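Local coordinates for protein arabinose metabolism transcriptional repressor (Bacillus subtilis, PDB 5D4S) that binds operator DNA through a winged helix-turn-helix domain and probably represses transcription of arabinose metabolism genes, at residues E31-W35 with L53-F57; I47-L53 with I64-I68. All coordinates share one frame; numbering follows the deposited sequence.

Contact 1: E31-W35 with L53-F57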
ATOM      1  N   GLU B  31      -3.374   1.064 -14.675  1.00 36.10           N
ATOM      2  CA  GLU B  31      -3.528   0.043 -15.712  1.00 39.75           C
ATOM      3  C   GLU B  31      -4.373  -1.126 -15.181  1.00 34.68           C
ATOM      4  O   GLU B  31      -5.364  -1.525 -15.792  1.00 39.89           O
ATOM      5  CB  GLU B  31      -2.154  -0.433 -16.195  1.00 36.89           C
ATOM      6  CG  GLU B  31      -2.197  -1.503 -17.286  1.00 50.19           C
ATOM      7  CD  GLU B  31      -2.459  -0.930 -18.662  1.00 62.38           C
ATOM      8  OE1 GLU B  31      -2.501   0.312 -18.787  1.00 65.71           O
ATOM      9  OE2 GLU B  31      -2.618  -1.721 -19.619  1.00 71.09           O
ATOM     10  N   ILE B  32      -4.001  -1.653 -14.022  1.00 29.02           N
ATOM     11  CA  ILE B  32      -4.739  -2.772 -13.458  1.00 32.44           C
ATOM     12  C   ILE B  32      -6.202  -2.390 -13.264  1.00 38.63           C
ATOM     13  O   ILE B  32      -7.100  -3.160 -13.607  1.00 35.58           O
ATOM     14  CB  ILE B  32      -4.127  -3.246 -12.138  1.00 26.25           C
ATOM     15  CG1 ILE B  32      -2.743  -3.856 -12.407  1.00 27.07           C
ATOM     16  CG2 ILE B  32      -5.007  -4.313 -11.498  1.00 35.76           C
ATOM     17  CD1 ILE B  32      -2.022  -4.379 -11.137  1.00 27.48           C
ATOM     18  N   SER B  33      -6.459  -1.177 -12.784  1.00 35.50           N
ATOM     19  CA  SER B  33      -7.846  -0.798 -12.571  1.00 37.19           C
ATOM     20  C   SER B  33      -8.535  -0.567 -13.912  1.00 40.77           C
ATOM     21  O   SER B  33      -9.758  -0.678 -14.002  1.00 41.28           O
ATOM     22  CB  SER B  33      -7.953   0.433 -11.674  1.00 43.15           C
ATOM     23  OG  SER B  33      -6.940   1.364 -11.978  1.00 60.07           O
ATOM     24  N   SER B  34      -7.757  -0.277 -14.959  1.00 35.77           N
ATOM     25  CA  SER B  34      -8.332  -0.106 -16.292  1.00 42.28           C
ATOM     26  C   SER B  34      -8.713  -1.464 -16.878  1.00 40.27           C
ATOM     27  O   SER B  34      -9.590  -1.539 -17.721  1.00 45.29           O
ATOM     28  CB  SER B  34      -7.369   0.611 -17.245  1.00 47.37           C
ATOM     29  OG  SER B  34      -6.419  -0.309 -17.779  1.00 47.62           O
ATOM     30  N   TRP B  35      -8.046  -2.529 -16.437  1.00 40.56           N
ATOM     31  CA  TRP B  35      -8.431  -3.890 -16.838  1.00 39.72           C
ATOM     32  C   TRP B  35      -9.789  -4.259 -16.251  1.00 41.98           C
ATOM     33  O   TRP B  35     -10.670  -4.753 -16.943  1.00 41.00           O
ATOM     34  CB  TRP B  35      -7.392  -4.905 -16.386  1.00 36.28           C
ATOM     35  CG  TRP B  35      -6.041  -4.709 -16.977  1.00 28.21           C
ATOM     36  CD1 TRP B  35      -5.717  -3.978 -18.092  1.00 34.97           C
ATOM     37  CD2 TRP B  35      -4.826  -5.261 -16.489  1.00 33.63           C
ATOM     38  NE1 TRP B  35      -4.360  -4.041 -18.315  1.00 34.79           N
ATOM     39  CE2 TRP B  35      -3.792  -4.831 -17.346  1.00 34.92           C
ATOM     40  CE3 TRP B  35      -4.507  -6.093 -15.402  1.00 31.45           C
ATOM     41  CZ2 TRP B  35      -2.462  -5.187 -17.148  1.00 33.26           C
ATOM     42  CZ3 TRP B  35      -3.189  -6.449 -15.206  1.00 32.16           C
ATOM     43  CH2 TRP B  35      -2.179  -5.991 -16.072  1.00 33.43           C
ATOM     44  N   LEU B  53       3.425  -9.751 -13.312  1.00 23.85           N
ATOM     45  CA  LEU B  53       3.242  -8.297 -13.314  1.00 30.21           C
ATOM     46  C   LEU B  53       4.585  -7.560 -13.287  1.00 29.41           C
ATOM     47  O   LEU B  53       4.753  -6.547 -13.976  1.00 34.06           O
ATOM     48  CB  LEU B  53       2.369  -7.860 -12.137  1.00 30.11           C
ATOM     49  CG  LEU B  53       0.916  -8.332 -12.253  1.00 33.66           C
ATOM     50  CD1 LEU B  53       0.130  -8.013 -10.999  1.00 34.74           C
ATOM     51  CD2 LEU B  53       0.237  -7.740 -13.481  1.00 38.71           C
ATOM     52  N   MET B  54       5.529  -8.068 -12.497  1.00 31.64           N
ATOM     53  CA  MET B  54       6.888  -7.517 -12.441  1.00 33.68           C
ATOM     54  C   MET B  54       7.507  -7.481 -13.821  1.00 32.15           C
ATOM     55  O   MET B  54       8.053  -6.461 -14.254  1.00 27.75           O
ATOM     56  CB  MET B  54       7.788  -8.351 -11.530  1.00 32.77           C
ATOM     57  CG  MET B  54       7.443  -8.296 -10.074  1.00 31.85           C
ATOM     58  SD  MET B  54       8.380  -9.552  -9.189  1.00 34.61           S
ATOM     59  CE  MET B  54      10.041  -9.059  -9.605  1.00 33.25           C
ATOM     60  N   GLN B  55       7.435  -8.618 -14.504  1.00 32.68           N
ATOM     61  CA  GLN B  55       8.054  -8.723 -15.820  1.00 36.70           C
ATOM     62  C   GLN B  55       7.301  -7.920 -16.871  1.00 33.65           C
ATOM     63  O   GLN B  55       7.896  -7.381 -17.802  1.00 34.63           O
ATOM     64  CB  GLN B  55       8.156 -10.194 -16.235  1.00 41.56           C
ATOM     65  CG  GLN B  55       9.159 -10.974 -15.394  1.00 59.53           C
ATOM     66  CD  GLN B  55       8.859 -12.464 -15.329  1.00 78.42           C
ATOM     67  OE1 GLN B  55       7.966 -12.964 -16.019  1.00 88.63           O
ATOM     68  NE2 GLN B  55       9.609 -13.184 -14.497  1.00 79.36           N
ATOM     69  N   GLN B  56       5.989  -7.817 -16.729  1.00 27.60           N
ATOM     70  CA  GLN B  56       5.217  -7.208 -17.796  1.00 31.30           C
ATOM     71  C   GLN B  56       5.177  -5.677 -17.680  1.00 34.41           C
ATOM     72  O   GLN B  56       5.061  -4.978 -18.693  1.00 35.42           O
ATOM     73  CB  GLN B  56       3.817  -7.818 -17.823  1.00 34.42           C
ATOM     74  CG  GLN B  56       3.879  -9.262 -18.379  1.00 43.82           C
ATOM     75  CD  GLN B  56       2.649 -10.098 -18.089  1.00 48.73           C
ATOM     76  OE1 GLN B  56       1.624  -9.591 -17.644  1.00 53.27           O
ATOM     77  NE2 GLN B  56       2.756 -11.395 -18.334  1.00 54.94           N
ATOM     78  N   PHE B  57       5.316  -5.167 -16.462  1.00 28.09           N
ATOM     79  CA  PHE B  57       5.402  -3.713 -16.234  1.00 30.05           C
ATOM     80  C   PHE B  57       6.845  -3.237 -16.079  1.00 31.78           C
ATOM     81  O   PHE B  57       7.117  -2.022 -16.060  1.00 30.78           O
ATOM     82  CB  PHE B  57       4.598  -3.314 -14.991  1.00 29.75           C
ATOM     83  CG  PHE B  57       3.117  -3.277 -15.224  1.00 34.37           C
ATOM     84  CD1 PHE B  57       2.557  -2.331 -16.061  1.00 35.56           C
ATOM     85  CD2 PHE B  57       2.280  -4.188 -14.599  1.00 32.93           C
ATOM     86  CE1 PHE B  57       1.194  -2.295 -16.285  1.00 36.46           C
ATOM     87  CE2 PHE B  57       0.921  -4.160 -14.824  1.00 33.85           C
ATOM     88  CZ  PHE B  57       0.376  -3.210 -15.664  1.00 38.94           C
TER

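Contact 2: I47-L53 with I64-I68. With nucleotides of chain C.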
ATOM      1  N   ILE B  47      -6.053 -12.140 -11.468  1.00 36.68           N
ATOM      2  CA  ILE B  47      -5.161 -11.294 -12.245  1.00 36.00           C
ATOM      3  C   ILE B  47      -3.824 -12.013 -12.336  1.00 35.01           C
ATOM      4  O   ILE B  47      -3.620 -13.004 -11.630  1.00 35.36           O
ATOM      5  CB  ILE B  47      -4.985  -9.888 -11.613  1.00 34.91           C
ATOM      6  CG1 ILE B  47      -4.211  -9.964 -10.290  1.00 31.19           C
ATOM      7  CG2 ILE B  47      -6.332  -9.206 -11.435  1.00 41.45           C
ATOM      8  CD1 ILE B  47      -3.787  -8.596  -9.782  1.00 31.49           C
ATOM      9  N   PRO B  48      -2.904 -11.534 -13.197  1.00 34.97           N
ATOM     10  CA  PRO B  48      -1.593 -12.187 -13.263  1.00 31.52           C
ATOM     11  C   PRO B  48      -0.870 -12.215 -11.927  1.00 31.26           C
ATOM     12  O   PRO B  48      -1.134 -11.375 -11.069  1.00 28.03           O
ATOM     13  CB  PRO B  48      -0.821 -11.325 -14.258  1.00 35.75           C
ATOM     14  CG  PRO B  48      -1.861 -10.711 -15.107  1.00 36.47           C
ATOM     15  CD  PRO B  48      -3.012 -10.445 -14.190  1.00 37.09           C
ATOM     16  N   THR B  49       0.043 -13.165 -11.768  1.00 34.11           N
ATOM     17  CA  THR B  49       0.852 -13.259 -10.562  1.00 28.89           C
ATOM     18  C   THR B  49       1.750 -12.047 -10.399  1.00 31.34           C
ATOM     19  O   THR B  49       1.945 -11.276 -11.339  1.00 24.44           O
ATOM     20  CB  THR B  49       1.735 -14.489 -10.583  1.00 29.71           C
ATOM     21  OG1 THR B  49       2.726 -14.327 -11.608  1.00 30.82           O
ATOM     22  CG2 THR B  49       0.902 -15.737 -10.878  1.00 30.30           C
ATOM     23  N   GLU B  50       2.307 -11.888  -9.204  1.00 25.77           N
ATOM     24  CA  GLU B  50       3.181 -10.760  -8.932  1.00 27.39           C
ATOM     25  C   GLU B  50       4.399 -10.831  -9.833  1.00 30.16           C
ATOM     26  O   GLU B  50       4.852  -9.817 -10.313  1.00 25.01           O
ATOM     27  CB  GLU B  50       3.585 -10.722  -7.445  1.00 27.61           C
ATOM     28  CG  GLU B  50       2.446 -10.239  -6.554  1.00 29.68           C
ATOM     29  CD  GLU B  50       2.732 -10.410  -5.054  1.00 33.76           C
ATOM     30  OE1 GLU B  50       3.874 -10.753  -4.677  1.00 32.93           O
ATOM     31  OE2 GLU B  50       1.797 -10.213  -4.253  1.00 28.83           O
ATOM     32  N   ASN B  51       4.914 -12.025 -10.096  1.00 26.64           N
ATOM     33  CA  ASN B  51       6.087 -12.136 -10.960  1.00 27.91           C
ATOM     34  C   ASN B  51       5.791 -11.818 -12.438  1.00 26.68           C
ATOM     35  O   ASN B  51       6.628 -11.228 -13.144  1.00 33.01           O
ATOM     36  CB  ASN B  51       6.703 -13.525 -10.843  1.00 34.61           C
ATOM     37  CG  ASN B  51       7.711 -13.596  -9.720  1.00 55.46           C
ATOM     38  OD1 ASN B  51       8.918 -13.594  -9.954  1.00 68.23           O
ATOM     39  ND2 ASN B  51       7.220 -13.613  -8.486  1.00 49.56           N
ATOM     40  N   GLU B  52       4.605 -12.213 -12.886  1.00 31.87           N
ATOM     41  CA  GLU B  52       4.146 -11.879 -14.228  1.00 30.23           C
ATOM     42  C   GLU B  52       3.996 -10.365 -14.340  1.00 33.46           C
ATOM     43  O   GLU B  52       4.397  -9.769 -15.337  1.00 33.55           O
ATOM     44  CB  GLU B  52       2.831 -12.578 -14.546  1.00 25.81           C
ATOM     45  CG  GLU B  52       3.019 -14.083 -14.761  1.00 24.85           C
ATOM     46  CD  GLU B  52       1.728 -14.826 -14.911  1.00 31.53           C
ATOM     47  OE1 GLU B  52       0.680 -14.292 -14.495  1.00 34.77           O
ATOM     48  OE2 GLU B  52       1.757 -15.944 -15.460  1.00 46.93           O
ATOM     49  N   LEU B  53       3.425  -9.751 -13.312  1.00 23.85           N
ATOM     50  CA  LEU B  53       3.242  -8.297 -13.314  1.00 30.21           C
ATOM     51  C   LEU B  53       4.585  -7.560 -13.287  1.00 29.41           C
ATOM     52  O   LEU B  53       4.753  -6.547 -13.976  1.00 34.06           O
ATOM     53  CB  LEU B  53       2.369  -7.860 -12.137  1.00 30.11           C
ATOM     54  CG  LEU B  53       0.916  -8.332 -12.253  1.00 33.66           C
ATOM     55  CD1 LEU B  53       0.130  -8.013 -10.999  1.00 34.74           C
ATOM     56  CD2 LEU B  53       0.237  -7.740 -13.481  1.00 38.71           C
ATOM     57  N   ILE B  64       4.866  -3.589  -7.485  1.00 26.33           N
ATOM     58  CA  ILE B  64       3.636  -4.313  -7.798  1.00 22.23           C
ATOM     59  C   ILE B  64       2.790  -4.470  -6.536  1.00 22.99           C
ATOM     60  O   ILE B  64       1.568  -4.285  -6.561  1.00 23.96           O
ATOM     61  CB  ILE B  64       3.917  -5.717  -8.397  1.00 25.80           C
ATOM     62  CG1 ILE B  64       4.533  -5.610  -9.796  1.00 22.56           C
ATOM     63  CG2 ILE B  64       2.629  -6.547  -8.461  1.00 30.40           C
ATOM     64  CD1 ILE B  64       3.682  -4.793 -10.794  1.00 21.54           C
ATOM     65  N   ARG B  65       3.449  -4.787  -5.428  1.00 23.19           N
ATOM     66  CA  ARG B  65       2.743  -5.032  -4.178  1.00 23.97           C
ATOM     67  C   ARG B  65       2.150  -3.749  -3.618  1.00 24.39           C
ATOM     68  O   ARG B  65       1.083  -3.767  -3.020  1.00 26.04           O
ATOM     69  CB  ARG B  65       3.669  -5.696  -3.151  1.00 23.87           C
ATOM     70  CG  ARG B  65       3.829  -7.235  -3.430  1.00 18.00           C
ATOM     71  CD  ARG B  65       4.561  -7.923  -2.291  1.00 20.37           C
ATOM     72  NE  ARG B  65       3.785  -7.778  -1.068  1.00 26.49           N
ATOM     73  CZ  ARG B  65       2.728  -8.527  -0.772  1.00 30.33           C
ATOM     74  NH1 ARG B  65       2.351  -9.501  -1.597  1.00 29.26           N
ATOM     75  NH2 ARG B  65       2.057  -8.306   0.344  1.00 29.59           N
ATOM     76  N   LYS B  66       2.840  -2.637  -3.801  1.00 23.79           N
ATOM     77  CA  LYS B  66       2.269  -1.354  -3.421  1.00 23.13           C
ATOM     78  C   LYS B  66       0.999  -1.083  -4.246  1.00 23.58           C
ATOM     79  O   LYS B  66      -0.049  -0.737  -3.684  1.00 30.49           O
ATOM     80  CB  LYS B  66       3.317  -0.257  -3.597  1.00 23.77           C
ATOM     81  CG  LYS B  66       2.794   1.198  -3.568  1.00 29.08           C
ATOM     82  CD  LYS B  66       2.212   1.564  -2.224  1.00 30.21           C
ATOM     83  CE  LYS B  66       2.224   3.092  -2.052  1.00 33.17           C
ATOM     84  NZ  LYS B  66       1.279   3.525  -1.015  1.00 38.86           N
ATOM     85  N   ALA B  67       1.074  -1.258  -5.566  1.00 23.86           N
ATOM     86  CA  ALA B  67      -0.111  -1.037  -6.403  1.00 23.46           C
ATOM     87  C   ALA B  67      -1.302  -1.911  -6.007  1.00 24.55           C
ATOM     88  O   ALA B  67      -2.452  -1.445  -5.834  1.00 27.89           O
ATOM     89  CB  ALA B  67       0.228  -1.275  -7.877  1.00 25.43           C
ATOM     90  N   ILE B  68      -1.023  -3.197  -5.887  1.00 27.41           N
ATOM     91  CA  ILE B  68      -2.069  -4.145  -5.572  1.00 27.68           C
ATOM     92  C   ILE B  68      -2.611  -3.885  -4.178  1.00 28.67           C
ATOM     93  O   ILE B  68      -3.818  -3.932  -3.959  1.00 33.55           O
ATOM     94  CB  ILE B  68      -1.557  -5.584  -5.708  1.00 27.88           C
ATOM     95  CG1 ILE B  68      -1.434  -5.929  -7.199  1.00 25.49           C
ATOM     96  CG2 ILE B  68      -2.496  -6.557  -4.993  1.00 32.41           C
ATOM     97  CD1 ILE B  68      -0.772  -7.271  -7.473  1.00 34.87           C
TER
ATOM     98  P    DT C   8       0.467 -14.105  -6.658  1.00 27.55           P
ATOM     99  OP1  DT C   8      -0.750 -13.573  -7.306  1.00 26.35           O
ATOM    100  OP2  DT C   8       1.823 -13.818  -7.211  1.00 26.63           O
ATOM    101  O5'  DT C   8       0.385 -13.833  -5.089  1.00 28.34           O
ATOM    102  C5'  DT C   8      -0.832 -14.139  -4.405  1.00 22.80           C
ATOM    103  C4'  DT C   8      -0.661 -14.108  -2.899  1.00 27.20           C
ATOM    104  O4'  DT C   8       0.446 -14.969  -2.516  1.00 28.47           O
ATOM    105  C3'  DT C   8      -0.356 -12.727  -2.298  1.00 26.05           C
ATOM    106  O3'  DT C   8      -1.055 -12.595  -1.074  1.00 30.10           O
ATOM    107  C2'  DT C   8       1.149 -12.790  -2.073  1.00 25.07           C
ATOM    108  C1'  DT C   8       1.322 -14.253  -1.691  1.00 27.81           C
ATOM    109  N1   DT C   8       2.705 -14.767  -1.883  1.00 23.09           N
ATOM    110  C2   DT C   8       3.309 -15.423  -0.841  1.00 26.31           C
ATOM    111  O2   DT C   8       2.757 -15.647   0.215  1.00 32.75           O
ATOM    112  N3   DT C   8       4.571 -15.841  -1.092  1.00 27.58           N
ATOM    113  C4   DT C   8       5.298 -15.658  -2.240  1.00 27.51           C
ATOM    114  O4   DT C   8       6.448 -16.083  -2.355  1.00 30.48           O
ATOM    115  C5   DT C   8       4.618 -14.941  -3.289  1.00 32.29           C
ATOM    116  C7   DT C   8       5.315 -14.666  -4.589  1.00 28.51           C
ATOM    117  C6   DT C   8       3.364 -14.532  -3.060  1.00 25.74           C
ATOM    118  P    DG C   9      -0.868 -11.313  -0.123  1.00 29.15           P
ATOM    119  OP1  DG C   9      -2.198 -11.134   0.487  1.00 26.21           O
ATOM    120  OP2  DG C   9      -0.255 -10.207  -0.892  1.00 27.23           O
ATOM    121  O5'  DG C   9       0.134 -11.814   0.992  1.00 28.18           O
ATOM    122  C5'  DG C   9      -0.338 -12.732   1.971  1.00 27.57           C
ATOM    123  C4'  DG C   9       0.549 -12.713   3.172  1.00 26.44           C
ATOM    124  O4'  DG C   9       1.816 -13.353   2.842  1.00 27.13           O
ATOM    125  C3'  DG C   9       0.874 -11.299   3.661  1.00 27.71           C
ATOM    126  O3'  DG C   9       0.734 -11.255   5.077  1.00 32.28           O
ATOM    127  C2'  DG C   9       2.309 -11.071   3.191  1.00 24.54           C
ATOM    128  C1'  DG C   9       2.891 -12.480   3.110  1.00 25.89           C
ATOM    129  N9   DG C   9       3.889 -12.635   2.038  1.00 27.90           N
ATOM    130  C8   DG C   9       3.730 -12.371   0.694  1.00 25.57           C
ATOM    131  N7   DG C   9       4.805 -12.620  -0.017  1.00 26.91           N
ATOM    132  C5   DG C   9       5.728 -13.080   0.916  1.00 25.08           C
ATOM    133  C6   DG C   9       7.078 -13.503   0.752  1.00 25.11           C
ATOM    134  O6   DG C   9       7.750 -13.567  -0.285  1.00 30.64           O
ATOM    135  N1   DG C   9       7.648 -13.889   1.962  1.00 24.15           N
ATOM    136  C2   DG C   9       6.992 -13.871   3.175  1.00 33.97           C
ATOM    137  N2   DG C   9       7.690 -14.275   4.238  1.00 35.25           N
ATOM    138  N3   DG C   9       5.739 -13.488   3.339  1.00 31.16           N
ATOM    139  C4   DG C   9       5.173 -13.096   2.178  1.00 32.59           C
ATOM    140  P    DT C   7       2.695 -19.224 -10.189  1.00 40.17           P
ATOM    141  OP1  DT C   7       1.580 -19.285 -11.163  1.00 37.20           O
ATOM    142  OP2  DT C   7       4.021 -18.674 -10.558  1.00 35.77           O
ATOM    143  O5'  DT C   7       2.219 -18.433  -8.908  1.00 30.92           O
ATOM    144  C5'  DT C   7       1.001 -18.745  -8.271  1.00 27.09           C
ATOM    145  C4'  DT C   7       0.919 -18.013  -6.937  1.00 25.73           C
ATOM    146  O4'  DT C   7       1.759 -18.652  -5.951  1.00 26.62           O
ATOM    147  C3'  DT C   7       1.373 -16.539  -6.993  1.00 25.42           C
ATOM    148  O3'  DT C   7       0.263 -15.705  -6.764  1.00 28.00           O
ATOM    149  C2'  DT C   7       2.417 -16.396  -5.857  1.00 26.64           C
ATOM    150  C1'  DT C   7       2.224 -17.671  -5.047  1.00 26.32           C
ATOM    151  N1   DT C   7       3.462 -18.164  -4.402  1.00 31.99           N
ATOM    152  C2   DT C   7       3.436 -18.437  -3.055  1.00 31.07           C
ATOM    153  O2   DT C   7       2.447 -18.296  -2.359  1.00 31.33           O
ATOM    154  N3   DT C   7       4.592 -18.906  -2.548  1.00 30.67           N
ATOM    155  C4   DT C   7       5.772 -19.115  -3.189  1.00 32.86           C
ATOM    156  O4   DT C   7       6.761 -19.539  -2.590  1.00 36.49           O
ATOM    157  C5   DT C   7       5.765 -18.811  -4.604  1.00 32.59           C
ATOM    158  C7   DT C   7       7.009 -19.006  -5.423  1.00 34.35           C
ATOM    159  C6   DT C   7       4.611 -18.353  -5.147  1.00 28.62           C
TER

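Contact 1: E31-W35 with L53-F57
Phe57 reaches from helix 53-57 to Trp35 and Glu31 on helix 31-35, bridging axes that stay 14.0 Å apart at their closest approach. Such a spacing leaves side chains alone to make the contact, and no hydrogen bond crosses it. Glu31 can be followed outward. Its CB packs on the outer end of the phenyl ring, 3.8 Å from Phe57 CZ. CG, anti to the backbone N (chi1 -180°), comes closer still and sits in the plane of that ring at its edge, 3.5 Å from Phe57 CZ. The chain then bends at chi2 and brings the carboxylate to the indole of the same helix, where Glu31 OE2 accepts from Trp35 NE1 at 3.2 Å. The N-H arrives from above the carboxylate plane, 39° out of it, and the bond helps fix the rotation of the indole. In the winged helix-turn-helix domain of this GntR-family repressor, the contact joins the N-terminal helix 24-35 to helix 50-57, the first helix of the helix-turn-helix; Leu71 of helix 61-74 also packs on Ile32. The six-membered ring of Trp35 and the Phe57 ring are nearly parallel, planes at 21°, but with centroids 5.8 Å apart they are slid so far that they barely overlap. Leu53 CD2 lies at the indole edge, in its plane, 4.0 Å from Trp35 CH2. Over one indole face lies the backbone of its own helix, through Glu31 O and Ile32 CA. Were Trp35 replaced by an alanine, Leu53 CD2 and the Phe57 ring would probably lose a packing partner, and the Glu31 carboxylate its N-H mate. Deeper in, Ile32 CD1 meets Leu53 CD1 at 4.2 Å.

Contact 2: I47-L53 with I64-I68
The helix-turn-helix of the repressor is the setting here: residues 47-53 lead into and begin its first helix, 50-57, residues 64-68 lie on its second, helix 61-74, and the backbone of the operator strand runs across both. The start of the first helix is fixed by a capping box, in which Glu52 N donates to Thr49 OG1 and Thr49 N donates to Glu52 OE1. One residue on, Glu50 N points almost straight at OP2 of DT8 of chain C, at 2.8 Å with an N-H...O angle of 177°. The phosphate thus meets the N-terminal end of a helix, where the helix dipole would probably assist binding. Thr49 flanks the same backbone, its CG2 touching the phosphate group of DT7 of chain C. Between the two helices the packing is apolar. Leu53 and Ile64 cross at about a right angle, with Leu53 CB 3.6 Å from Ile64 CD1. Ile68 CD1 touches two partners, Leu53 CD1 at 3.7 Å and Ile47 CD1 at 4.0 Å, the latter tip to tip. Ile47 and Ile68 also touch Thr85, which ties this core to strand 84-87 of the wing. Glu50, extended beyond CG, carries its carboxylate along to the second helix. There its OE1 forms a salt bridge with Arg61, and Glu50 OE2 forms another with Arg65 NH1, short at 2.8 Å yet weak as a hydrogen bond, for the N-H...O angle is only 119°; the two flat groups are also steeply turned against each other. The bend of Arg65 at chi3 turns the guanidinium toward the DNA, where Arg65 NH1 lies 2.8 Å from DG9 OP2 of chain C in a better-directed bond (150°) and Arg65 NH2 adds a weak one to that same oxygen.

From the N terminus, helix 24-35 supplies the first half of contact 1; the chain then runs through a largely non-helical connection to residues 47-53, and contact 1 closes that loop on helix 50-57. Contact 2 opens before this closure and closes later, at 64-68, so the two cross along the sequence instead of nesting. Leu53 belongs to both. Their centres are 7 Å apart, and the packing continues between them: Phe57 CD2 lies 4.1 Å from Ile64 CD1, and Ile32 CD1 4.3 Å from Ile68 CG1. Helix 50-57 is therefore held by helix 24-35 through contact 1 and by helix 61-74 through contact 2, giving one three-helix core.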